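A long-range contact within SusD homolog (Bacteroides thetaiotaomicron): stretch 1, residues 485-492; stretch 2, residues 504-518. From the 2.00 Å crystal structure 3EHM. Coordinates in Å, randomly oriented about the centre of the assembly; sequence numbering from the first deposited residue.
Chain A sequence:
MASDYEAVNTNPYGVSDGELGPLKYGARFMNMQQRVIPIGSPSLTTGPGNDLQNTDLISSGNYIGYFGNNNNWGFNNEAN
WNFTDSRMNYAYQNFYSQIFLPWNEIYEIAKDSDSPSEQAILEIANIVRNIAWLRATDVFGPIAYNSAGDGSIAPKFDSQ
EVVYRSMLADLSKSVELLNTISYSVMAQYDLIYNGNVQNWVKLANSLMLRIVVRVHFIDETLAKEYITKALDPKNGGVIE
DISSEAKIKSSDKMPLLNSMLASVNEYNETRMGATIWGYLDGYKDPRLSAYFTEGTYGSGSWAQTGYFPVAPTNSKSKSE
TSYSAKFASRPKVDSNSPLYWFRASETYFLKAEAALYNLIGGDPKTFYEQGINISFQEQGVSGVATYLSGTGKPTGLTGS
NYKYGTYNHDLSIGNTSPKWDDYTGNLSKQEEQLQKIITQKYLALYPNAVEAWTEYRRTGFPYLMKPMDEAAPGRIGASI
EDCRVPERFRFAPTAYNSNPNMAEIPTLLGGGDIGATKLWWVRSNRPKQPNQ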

# COMPACT_ATOMS: atom_id res chain seq x y z
N VAL A 485 -4.89 13.37 5.04
CA VAL A 485 -5.13 12.44 3.93
C VAL A 485 -6.60 12.02 4.00
O VAL A 485 -7.22 12.11 5.06
CB VAL A 485 -4.28 11.14 4.04
CG1 VAL A 485 -2.82 11.49 4.25
CG2 VAL A 485 -4.80 10.24 5.15
N PRO A 486 -7.19 11.58 2.88
CA PRO A 486 -8.59 11.17 2.95
C PRO A 486 -8.65 9.89 3.80
O PRO A 486 -7.68 9.13 3.84
CB PRO A 486 -8.96 10.91 1.49
CG PRO A 486 -8.02 11.81 0.73
CD PRO A 486 -6.73 11.63 1.48
N GLU A 487 -9.77 9.66 4.48
CA GLU A 487 -9.91 8.46 5.30
C GLU A 487 -10.30 7.26 4.42
O GLU A 487 -10.16 6.11 4.83
CB GLU A 487 -11.00 8.66 6.37
CG GLU A 487 -10.69 9.71 7.44
CD GLU A 487 -9.56 9.31 8.37
OE1 GLU A 487 -9.23 8.10 8.45
OE2 GLU A 487 -9.00 10.21 9.04
N ARG A 488 -10.77 7.54 3.21
CA ARG A 488 -11.20 6.49 2.30
C ARG A 488 -11.66 7.10 0.98
O ARG A 488 -11.87 8.31 0.90
CB ARG A 488 -12.40 5.73 2.90
CG ARG A 488 -13.65 6.61 3.08
CD ARG A 488 -14.84 5.85 3.68
NE ARG A 488 -15.49 4.95 2.72
CZ ARG A 488 -16.42 5.31 1.85
NH1 ARG A 488 -16.84 6.57 1.79
NH2 ARG A 488 -16.95 4.41 1.03
N PHE A 489 -11.80 6.26 -0.04
CA PHE A 489 -12.32 6.70 -1.32
C PHE A 489 -13.82 6.53 -1.14
O PHE A 489 -14.25 5.75 -0.28
CB PHE A 489 -11.87 5.76 -2.46
CG PHE A 489 -10.64 6.23 -3.20
CD1 PHE A 489 -9.99 7.40 -2.84
CD2 PHE A 489 -10.15 5.49 -4.28
CE1 PHE A 489 -8.85 7.83 -3.54
CE2 PHE A 489 -9.01 5.90 -4.97
CZ PHE A 489 -8.36 7.08 -4.60
N ARG A 490 -14.63 7.25 -1.91
CA ARG A 490 -16.08 7.08 -1.80
C ARG A 490 -16.51 6.39 -3.09
O ARG A 490 -15.83 6.50 -4.11
CB ARG A 490 -16.80 8.43 -1.68
CG ARG A 490 -16.83 9.24 -2.97
CD ARG A 490 -17.86 10.36 -2.93
NE ARG A 490 -17.89 11.09 -4.19
CZ ARG A 490 -18.87 11.91 -4.57
NH1 ARG A 490 -19.92 12.10 -3.77
NH2 ARG A 490 -18.81 12.51 -5.75
N PHE A 491 -17.62 5.67 -3.04
CA PHE A 491 -18.12 5.01 -4.24
C PHE A 491 -18.70 6.08 -5.16
O PHE A 491 -19.05 7.17 -4.70
CB PHE A 491 -19.21 4.00 -3.88
CG PHE A 491 -18.69 2.81 -3.13
CD1 PHE A 491 -17.99 1.81 -3.78
CD2 PHE A 491 -18.87 2.72 -1.75
CE1 PHE A 491 -17.47 0.72 -3.07
CE2 PHE A 491 -18.35 1.64 -1.03
CZ PHE A 491 -17.65 0.64 -1.70
N ALA A 492 -18.78 5.76 -6.44
CA ALA A 492 -19.34 6.69 -7.42
C ALA A 492 -20.85 6.76 -7.16
O ALA A 492 -21.53 5.74 -7.18
CB ALA A 492 -19.07 6.17 -8.83
N GLU A 504 -27.44 0.43 1.17
CA GLU A 504 -27.08 0.06 2.53
C GLU A 504 -25.67 0.50 2.95
O GLU A 504 -25.33 0.47 4.13
CB GLU A 504 -27.23 -1.46 2.66
CG GLU A 504 -26.42 -2.12 3.75
CD GLU A 504 -26.68 -3.61 3.84
OE1 GLU A 504 -26.60 -4.30 2.79
OE2 GLU A 504 -26.96 -4.09 4.96
N ILE A 505 -24.86 0.93 1.98
CA ILE A 505 -23.48 1.35 2.25
C ILE A 505 -23.26 2.30 3.42
O ILE A 505 -22.42 2.04 4.28
CB ILE A 505 -22.84 1.97 0.98
CG1 ILE A 505 -22.69 0.89 -0.10
CG2 ILE A 505 -21.47 2.57 1.30
CD1 ILE A 505 -21.82 -0.26 0.31
N PRO A 506 -24.00 3.43 3.47
CA PRO A 506 -23.80 4.34 4.60
C PRO A 506 -23.99 3.66 5.95
O PRO A 506 -23.27 3.94 6.91
CB PRO A 506 -24.83 5.44 4.33
CG PRO A 506 -24.85 5.50 2.84
CD PRO A 506 -24.89 4.03 2.46
N THR A 507 -24.97 2.76 6.04
CA THR A 507 -25.22 2.04 7.28
C THR A 507 -24.05 1.10 7.58
O THR A 507 -23.62 0.95 8.72
CB THR A 507 -26.53 1.22 7.21
OG1 THR A 507 -27.63 2.10 6.93
CG2 THR A 507 -26.78 0.51 8.53
N LEU A 508 -23.53 0.46 6.53
CA LEU A 508 -22.40 -0.45 6.72
C LEU A 508 -21.16 0.32 7.14
O LEU A 508 -20.33 -0.18 7.90
CB LEU A 508 -22.13 -1.22 5.42
CG LEU A 508 -23.25 -2.16 4.98
CD1 LEU A 508 -22.91 -2.76 3.63
CD2 LEU A 508 -23.46 -3.25 6.01
N LEU A 509 -21.04 1.56 6.66
CA LEU A 509 -19.92 2.43 6.99
C LEU A 509 -20.06 3.06 8.36
O LEU A 509 -19.07 3.35 9.03
CB LEU A 509 -19.79 3.55 5.95
CG LEU A 509 -19.15 3.28 4.59
CD1 LEU A 509 -19.52 4.41 3.63
CD2 LEU A 509 -17.63 3.16 4.74
N GLY A 510 -21.30 3.28 8.78
CA GLY A 510 -21.54 3.92 10.06
C GLY A 510 -21.32 5.41 9.86
O GLY A 510 -21.05 6.16 10.80
N GLY A 511 -21.43 5.83 8.60
CA GLY A 511 -21.24 7.22 8.25
C GLY A 511 -21.59 7.48 6.80
O GLY A 511 -21.96 6.55 6.07
N GLY A 512 -21.46 8.72 6.37
CA GLY A 512 -21.78 9.05 4.99
C GLY A 512 -20.76 8.49 4.02
O GLY A 512 -19.59 8.27 4.39
N ASP A 513 -21.18 8.23 2.79
CA ASP A 513 -20.27 7.71 1.78
C ASP A 513 -19.45 8.86 1.22
O ASP A 513 -19.65 9.30 0.08
N ILE A 514 -18.52 9.34 2.03
CA ILE A 514 -17.63 10.44 1.66
C ILE A 514 -16.22 10.08 2.12
O ILE A 514 -16.03 9.14 2.90
CB ILE A 514 -18.07 11.76 2.34
CG1 ILE A 514 -18.10 11.58 3.86
CG2 ILE A 514 -19.46 12.17 1.84
CD1 ILE A 514 -18.41 12.85 4.62
N GLY A 515 -15.24 10.83 1.64
CA GLY A 515 -13.85 10.56 1.99
C GLY A 515 -13.45 10.79 3.43
O GLY A 515 -12.41 10.28 3.87
N ALA A 516 -14.24 11.54 4.19
CA ALA A 516 -13.93 11.83 5.58
C ALA A 516 -14.36 10.74 6.57
O ALA A 516 -13.96 10.75 7.73
CB ALA A 516 -14.54 13.17 5.99
N THR A 517 -15.16 9.80 6.11
CA THR A 517 -15.64 8.73 6.98
C THR A 517 -14.57 7.70 7.32
O THR A 517 -14.04 7.01 6.44
CB THR A 517 -16.86 8.04 6.36
OG1 THR A 517 -17.91 9.00 6.19
CG2 THR A 517 -17.35 6.91 7.24
N LYS A 518 -14.24 7.59 8.60
CA LYS A 518 -13.22 6.65 9.06
C LYS A 518 -13.64 5.20 8.88
O LYS A 518 -14.79 4.83 9.13
CB LYS A 518 -12.89 6.90 10.53
CG LYS A 518 -12.24 8.25 10.81
CD LYS A 518 -11.93 8.39 12.30
CE LYS A 518 -11.33 9.76 12.61
NZ LYS A 518 -10.92 9.83 14.04
O HOH W 1 -20.91 10.97 -1.52

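Neither stretch offers a strand to its partner, so the contact is built from turns, backbone carbonyls and a few long side chains, Arg488 foremost. Arg488 covers the most surface, followed by Glu487 and Gly515, and together these three account for nearly half of the 519 Å² buried.

The backbones come closest where Arg488 faces Gly515, their CA atoms 4.9 Å apart. Gly515 lies inside a type I turn running from Ile514 to Thr517, and its carbonyl points at the other stretch. Glu487 N donates to Gly515 O at 2.8 Å, and Arg488 N adds a weak bond to Gly515 O at 3.3 Å. The first rule is that one turn carbonyl can serve two successive amides. The two stretches also approach closely at this glycine: Gly515 CA makes a C-H...O contact of 3.2 Å with Arg488 O, a carbonyl that has no hydrogen-bond partner in the model. An ideal CB on Gly515 would sit only 3.3 Å from Arg488 O, which is tight.

The CA-to-CB bond of Arg488 points sideways, but the end of the side chain comes nearer to stretch 2. Arg488 NH1 donates to Ile514 O at 2.9 Å, near the guanidinium plane, where an arginine N-H is directed. Leu509 CD2 covers one face of the group, 3.4 Å from Arg488 NE. The second rule follows: edge for bonding, face for packing. NE and NH2 are satisfied elsewhere in the structure.

Glu487 lays its methylenes along the turn, CG 3.4 Å from Ala516 O and CB 3.5 Å from Thr517 O, while its carboxylate carbon CD lies 3.8 Å from Lys518 CG. Its carboxylate is bonded elsewhere.

A water accepts from Arg490 NH1 (2.7 Å) and donates to Asp513 O (2.6 Å), bridging the stretches. Phe491 CE2 meets Ile505 CG2 at 4.0 Å, a small apolar contact.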